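Long-range contact in cell wall surface anchor family protein (Streptococcus agalactiae serogroup V, PDB 3PG2), which is a cell-wall-anchored surface protein that binds calcium and probably serves as a pilin subunit of Gram-positive pili: residues Tyr268-Thr273 against Ile286-Ser291. Numbering follows the deposited sequence.
Sequences YKLKET and IEFTVS
Y268 and F288 bind each other through both backbone polar groups: Y268 N reaches F288 O at 2.8 Å, and F288 N returns to Y268 O at 3.0 Å, that donor standing well above the carbonyl plane. L270 and I286 repeat the pattern, with L270 N to I286 O at 2.8 Å and I286 N lying in the carbonyl plane of L270 O. These two hydrogen-bonded pairs flank the non-hydrogen-bonded pair K269-E287, where K269 CA makes a bent C-H...O contact with I286 O (3.2 Å) and E287 CA another with Y268 O. The opposite charges of K269 and E287 stay apart, NZ to OE2 5.8 Å; K269 NZ is instead hydrogen-bonded to S207 O. On the face of Y268, L270, I286 and F288 the packing turns on the F288 ring. With CG set between its backbone N and carbonyl carbon (chi1 66°), the ring end of F288 comes back toward the 268-273 strand, and Y268 CB sits over one ring face, 3.4 Å from CZ, in a CH-pi contact. The two rings lie near parallel (21°) but displaced, with little overlap. L270 crosses F288 at about a right angle, CG 3.9 Å from CE2, while V290 CG2 rests against Y268 CD2 and CE2. The antiparallel hairpin forms one end of a four-stranded sheet in the prealbumin-like domain, 286-290 being one of its two edge strands within the chain and 201-206 flanking 266-274 on the other side. F186 of strand 178-189 meets F288 edge-to-face; from strand 247-253, F248 packs on L270, I250 on F288, and L253 on both Y268 and F288, bringing this sheet against a second one.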
loop_
_atom_site.group_PDB
_atom_site.type_symbol
_atom_site.label_atom_id
_atom_site.label_comp_id
_atom_site.label_asym_id
_atom_site.label_seq_id
_atom_site.Cartn_x
_atom_site.Cartn_y
_atom_site.Cartn_z
ATOM N N TYR A 268 -1.303 17.730 -6.515
ATOM C CA TYR A 268 -0.560 18.270 -5.377
ATOM C C TYR A 268 -0.152 19.691 -5.732
ATOM O O TYR A 268 -0.421 20.137 -6.838
ATOM C CB TYR A 268 0.672 17.435 -5.119
ATOM C CG TYR A 268 0.334 16.038 -4.626
ATOM C CD1 TYR A 268 0.296 15.755 -3.264
ATOM C CD2 TYR A 268 0.023 15.020 -5.528
ATOM C CE1 TYR A 268 -0.018 14.449 -2.795
ATOM C CE2 TYR A 268 -0.274 13.720 -5.073
ATOM C CZ TYR A 268 -0.304 13.449 -3.718
ATOM O OH TYR A 268 -0.615 12.156 -3.296
ATOM N N LYS A 269 0.512 20.395 -4.809
ATOM C CA LYS A 269 1.001 21.728 -5.142
ATOM C C LYS A 269 2.310 22.086 -4.455
ATOM O O LYS A 269 2.682 21.488 -3.437
ATOM C CB LYS A 269 -0.077 22.803 -4.944
ATOM C CG LYS A 269 -0.836 22.737 -3.662
ATOM C CD LYS A 269 -1.990 23.732 -3.670
ATOM C CE LYS A 269 -2.500 23.931 -2.248
ATOM N NZ LYS A 269 -3.864 24.598 -2.151
ATOM N N LEU A 270 3.000 23.064 -5.040
ATOM C CA LEU A 270 4.275 23.542 -4.529
ATOM C C LEU A 270 4.129 25.022 -4.191
ATOM O O LEU A 270 3.694 25.804 -5.026
ATOM C CB LEU A 270 5.380 23.363 -5.588
ATOM C CG LEU A 270 5.628 21.928 -6.056
ATOM C CD1 LEU A 270 6.602 21.911 -7.203
ATOM C CD2 LEU A 270 6.172 21.112 -4.906
ATOM N N LYS A 271 4.465 25.397 -2.961
ATOM C CA LYS A 271 4.591 26.818 -2.623
ATOM C C LYS A 271 6.054 27.220 -2.762
ATOM O O LYS A 271 6.889 26.756 -2.004
ATOM C CB LYS A 271 4.136 27.059 -1.192
ATOM C CG LYS A 271 4.132 28.520 -0.796
ATOM C CD LYS A 271 4.177 28.654 0.717
ATOM C CE LYS A 271 4.329 30.127 1.122
ATOM N NZ LYS A 271 4.248 30.322 2.607
ATOM N N GLU A 272 6.352 28.097 -3.719
ATOM C CA GLU A 272 7.704 28.613 -3.907
ATOM C C GLU A 272 8.038 29.595 -2.789
ATOM O O GLU A 272 7.496 30.713 -2.740
ATOM C CB GLU A 272 7.851 29.286 -5.277
ATOM C CG GLU A 272 9.312 29.510 -5.709
ATOM C CD GLU A 272 9.469 29.939 -7.185
ATOM O OE1 GLU A 272 10.559 30.429 -7.537
ATOM O OE2 GLU A 272 8.511 29.802 -7.988
ATOM N N THR A 273 8.923 29.175 -1.891
ATOM C CA THR A 273 9.264 29.982 -0.718
ATOM C C THR A 273 10.493 30.847 -0.970
ATOM O O THR A 273 10.683 31.893 -0.330
ATOM C CB THR A 273 9.468 29.116 0.532
ATOM O OG1 THR A 273 10.527 28.178 0.306
ATOM C CG2 THR A 273 8.181 28.366 0.877
ATOM N N ILE A 286 2.069 26.412 -7.344
ATOM C CA ILE A 286 2.122 25.708 -8.607
ATOM C C ILE A 286 1.531 24.300 -8.407
ATOM O O ILE A 286 2.010 23.542 -7.575
ATOM C CB ILE A 286 3.562 25.618 -9.144
ATOM C CG1 ILE A 286 4.229 27.009 -9.201
ATOM C CG2 ILE A 286 3.583 24.917 -10.500
ATOM C CD1 ILE A 286 5.317 27.197 -8.147
ATOM N N GLU A 287 0.493 23.962 -9.163
ATOM C CA GLU A 287 -0.097 22.617 -9.088
ATOM C C GLU A 287 0.616 21.635 -10.013
ATOM O O GLU A 287 1.193 22.024 -11.028
ATOM C CB GLU A 287 -1.588 22.651 -9.443
ATOM C CG GLU A 287 -2.394 23.556 -8.550
ATOM C CD GLU A 287 -3.884 23.428 -8.766
ATOM O OE1 GLU A 287 -4.304 23.005 -9.865
ATOM O OE2 GLU A 287 -4.647 23.753 -7.818
ATOM N N PHE A 288 0.568 20.352 -9.654
ATOM C CA PHE A 288 0.997 19.287 -10.577
ATOM C C PHE A 288 0.171 18.050 -10.247
ATOM O O PHE A 288 -0.449 17.992 -9.190
ATOM C CB PHE A 288 2.503 19.002 -10.439
ATOM C CG PHE A 288 2.903 18.411 -9.106
ATOM C CD1 PHE A 288 2.963 17.019 -8.932
ATOM C CD2 PHE A 288 3.236 19.242 -8.024
ATOM C CE1 PHE A 288 3.343 16.458 -7.707
ATOM C CE2 PHE A 288 3.625 18.703 -6.788
ATOM C CZ PHE A 288 3.682 17.301 -6.621
ATOM N N THR A 289 0.150 17.070 -11.141
ATOM C CA THR A 289 -0.575 15.831 -10.861
ATOM C C THR A 289 0.336 14.634 -10.890
ATOM O O THR A 289 1.315 14.603 -11.648
ATOM C CB THR A 289 -1.731 15.560 -11.853
ATOM O OG1 THR A 289 -1.228 15.601 -13.188
ATOM C CG2 THR A 289 -2.872 16.574 -11.681
ATOM N N VAL A 290 0.004 13.649 -10.054
ATOM C CA VAL A 290 0.703 12.360 -10.030
ATOM C C VAL A 290 -0.235 11.336 -10.669
ATOM O O VAL A 290 -1.422 11.266 -10.335
ATOM C CB VAL A 290 1.115 11.947 -8.597
ATOM C CG1 VAL A 290 1.833 10.589 -8.588
ATOM C CG2 VAL A 290 1.993 13.036 -7.957
ATOM N N SER A 291 0.290 10.589 -11.629
ATOM C CA SER A 291 -0.497 9.583 -12.341
ATOM C C SER A 291 0.388 8.365 -12.508
ATOM O O SER A 291 1.543 8.363 -12.079
ATOM C CB SER A 291 -0.854 10.096 -13.739
ATOM O OG SER A 291 0.317 10.171 -14.551
#